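Local coordinates for DUF596 domain-containing protein (Neisseria meningitidis, PDB 2O5H) that is of unknown function, an alpha-beta protein conserved in bacteria that forms an assembly of two chains, at residues E22-T27 with F59-R64. Residues are numbered along the deposited sequence; the frame is centred on the assembly and turned at random.
Sequences EDVEFT and FKELLR
Val24 and Thr27, one turn apart on helix 20-30, meet Leu62 and Glu61 near the C-terminal end of helix 48-64. This is a small helix-helix crossing inside an alpha-beta fold: the two short segments run 63° apart in direction, their axes no closer than 10.5 Å, and no hydrogen bond passes between them. Asp23 and Phe26 turn elsewhere, to the second subunit, where the Asp23 carboxylate is hydrogen-bonded to Tyr30 of that chain and the Phe26 ring stacks on the same tyrosine.

Val24 comes first in the crossing and uses both methyls. Val24 CG1, placed opposite the backbone N (chi1 168°), lies 4.1 Å from Leu62 CD2, and the two side chains run past one another, each reaching toward the other helix. Val24 CG2 meets the aliphatic part of the glutamate, 4.2 Å from Glu61 CG, while the carboxylate of Glu61 forms a salt bridge with Arg65, just beyond the segment.

Thr27 completes the contact. With chi1 at 54°, Thr27 OG1 sits within hydrogen-bonding distance of two carbonyls of the preceding turn, 2.9 Å from Asp23 O and 3.1 Å from Val24 O, so this buried hydroxyl can be satisfied within its own helix. Leu62, which also touches Leu37 and Leu68, brings its forked end against that oxygen: Leu62 CD2 is 3.7 Å from Thr27 OG1 and Leu62 CD1 3.8 Å.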
loop_
_atom_site.group_PDB
_atom_site.type_symbol
_atom_site.label_atom_id
_atom_site.label_comp_id
_atom_site.label_asym_id
_atom_site.label_seq_id
_atom_site.Cartn_x
_atom_site.Cartn_y
_atom_site.Cartn_z
ATOM N N GLU A 22 15.406 1.979 5.202
ATOM C CA GLU A 22 14.425 1.072 5.758
ATOM C C GLU A 22 13.147 1.087 4.901
ATOM O O GLU A 22 12.543 0.025 4.618
ATOM C CB GLU A 22 14.112 1.528 7.179
ATOM C CG GLU A 22 13.756 0.410 8.138
ATOM C CD GLU A 22 12.622 0.807 9.073
ATOM O OE1 GLU A 22 12.770 1.860 9.755
ATOM O OE2 GLU A 22 11.589 0.072 9.110
ATOM N N ASP A 23 12.699 2.279 4.504
ATOM C CA ASP A 23 11.491 2.393 3.698
ATOM C C ASP A 23 11.714 1.831 2.286
ATOM O O ASP A 23 10.843 1.197 1.729
ATOM C CB ASP A 23 11.017 3.870 3.628
ATOM C CG ASP A 23 10.382 4.356 4.949
ATOM O OD1 ASP A 23 10.259 3.544 5.892
ATOM O OD2 ASP A 23 10.012 5.554 5.044
ATOM N N VAL A 24 12.890 2.096 1.713
ATOM C CA VAL A 24 13.320 1.473 0.464
ATOM C C VAL A 24 13.318 -0.070 0.560
ATOM O O VAL A 24 12.688 -0.746 -0.261
ATOM C CB VAL A 24 14.691 2.052 -0.047
ATOM C CG1 VAL A 24 15.277 1.193 -1.172
ATOM C CG2 VAL A 24 14.492 3.495 -0.537
ATOM N N GLU A 25 13.999 -0.594 1.582
ATOM C CA GLU A 25 14.036 -2.029 1.853
ATOM C C GLU A 25 12.616 -2.624 1.867
ATOM O O GLU A 25 12.310 -3.562 1.117
ATOM C CB GLU A 25 14.809 -2.299 3.156
ATOM C CG GLU A 25 16.344 -2.088 3.023
ATOM C CD GLU A 25 17.092 -1.881 4.351
ATOM O OE1 GLU A 25 16.582 -2.255 5.416
ATOM O OE2 GLU A 25 18.206 -1.320 4.330
ATOM N N PHE A 26 11.737 -2.012 2.663
ATOM C CA PHE A 26 10.358 -2.484 2.857
ATOM C C PHE A 26 9.575 -2.524 1.528
ATOM O O PHE A 26 9.033 -3.547 1.179
ATOM C CB PHE A 26 9.602 -1.634 3.897
ATOM C CG PHE A 26 8.112 -1.980 4.029
ATOM C CD1 PHE A 26 7.715 -3.234 4.544
ATOM C CD2 PHE A 26 7.130 -1.044 3.663
ATOM C CE1 PHE A 26 6.348 -3.562 4.662
ATOM C CE2 PHE A 26 5.752 -1.361 3.800
ATOM C CZ PHE A 26 5.372 -2.629 4.300
ATOM N N THR A 27 9.578 -1.423 0.777
ATOM C CA THR A 27 8.776 -1.322 -0.463
ATOM C C THR A 27 9.345 -2.221 -1.606
ATOM O O THR A 27 8.584 -2.792 -2.393
ATOM C CB THR A 27 8.670 0.157 -0.910
ATOM O OG1 THR A 27 9.999 0.673 -1.006
ATOM C CG2 THR A 27 7.879 0.977 0.159
ATOM N N PHE A 59 9.826 7.879 -3.432
ATOM C CA PHE A 59 9.445 7.712 -4.839
ATOM C C PHE A 59 10.655 7.948 -5.744
ATOM O O PHE A 59 10.997 7.092 -6.570
ATOM C CB PHE A 59 8.331 8.725 -5.059
ATOM C CG PHE A 59 7.809 8.873 -6.449
ATOM C CD1 PHE A 59 6.820 8.021 -6.930
ATOM C CD2 PHE A 59 8.201 9.981 -7.228
ATOM C CE1 PHE A 59 6.259 8.232 -8.219
ATOM C CE2 PHE A 59 7.660 10.206 -8.500
ATOM C CZ PHE A 59 6.680 9.332 -8.991
ATOM N N LYS A 60 11.303 9.106 -5.610
ATOM C CA LYS A 60 12.449 9.410 -6.450
ATOM C C LYS A 60 13.615 8.461 -6.212
ATOM O O LYS A 60 14.306 8.081 -7.152
ATOM C CB LYS A 60 12.944 10.854 -6.285
ATOM C CG LYS A 60 11.985 11.893 -6.849
ATOM C CD LYS A 60 12.698 13.125 -7.344
ATOM C CE LYS A 60 13.545 13.825 -6.265
ATOM N NZ LYS A 60 12.754 14.239 -5.080
ATOM N N GLU A 61 13.848 8.056 -4.971
ATOM C CA GLU A 61 14.997 7.150 -4.749
ATOM C C GLU A 61 14.779 5.755 -5.382
ATOM O O GLU A 61 15.711 5.144 -5.947
ATOM C CB GLU A 61 15.298 7.030 -3.265
ATOM C CG GLU A 61 16.559 6.285 -2.938
ATOM C CD GLU A 61 17.831 7.053 -3.328
ATOM O OE1 GLU A 61 17.760 8.195 -3.843
ATOM O OE2 GLU A 61 18.927 6.495 -3.096
ATOM N N LEU A 62 13.547 5.269 -5.321
ATOM C CA LEU A 62 13.231 4.007 -5.947
ATOM C C LEU A 62 13.366 4.098 -7.460
ATOM O O LEU A 62 13.904 3.170 -8.083
ATOM C CB LEU A 62 11.829 3.548 -5.551
ATOM C CG LEU A 62 11.652 3.226 -4.069
ATOM C CD1 LEU A 62 10.139 3.255 -3.743
ATOM C CD2 LEU A 62 12.219 1.868 -3.761
ATOM N N LEU A 63 12.884 5.200 -8.047
ATOM C CA LEU A 63 13.031 5.425 -9.497
ATOM C C LEU A 63 14.506 5.508 -9.868
ATOM O O LEU A 63 14.938 4.855 -10.824
ATOM C CB LEU A 63 12.285 6.680 -9.965
ATOM C CG LEU A 63 10.752 6.678 -9.869
ATOM C CD1 LEU A 63 10.211 8.119 -10.051
ATOM C CD2 LEU A 63 10.155 5.710 -10.889
ATOM N N ARG A 64 15.265 6.288 -9.091
ATOM C CA ARG A 64 16.689 6.538 -9.346
ATOM C C ARG A 64 17.555 5.276 -9.298
ATOM O O ARG A 64 18.529 5.139 -10.058
ATOM C CB ARG A 64 17.242 7.532 -8.328
ATOM C CG ARG A 64 18.211 8.524 -8.938
ATOM C CD ARG A 64 19.600 8.555 -8.300
ATOM N NE ARG A 64 19.646 8.365 -6.850
ATOM C CZ ARG A 64 20.163 7.297 -6.238
ATOM N NH1 ARG A 64 20.674 6.281 -6.932
ATOM N NH2 ARG A 64 20.171 7.243 -4.917
#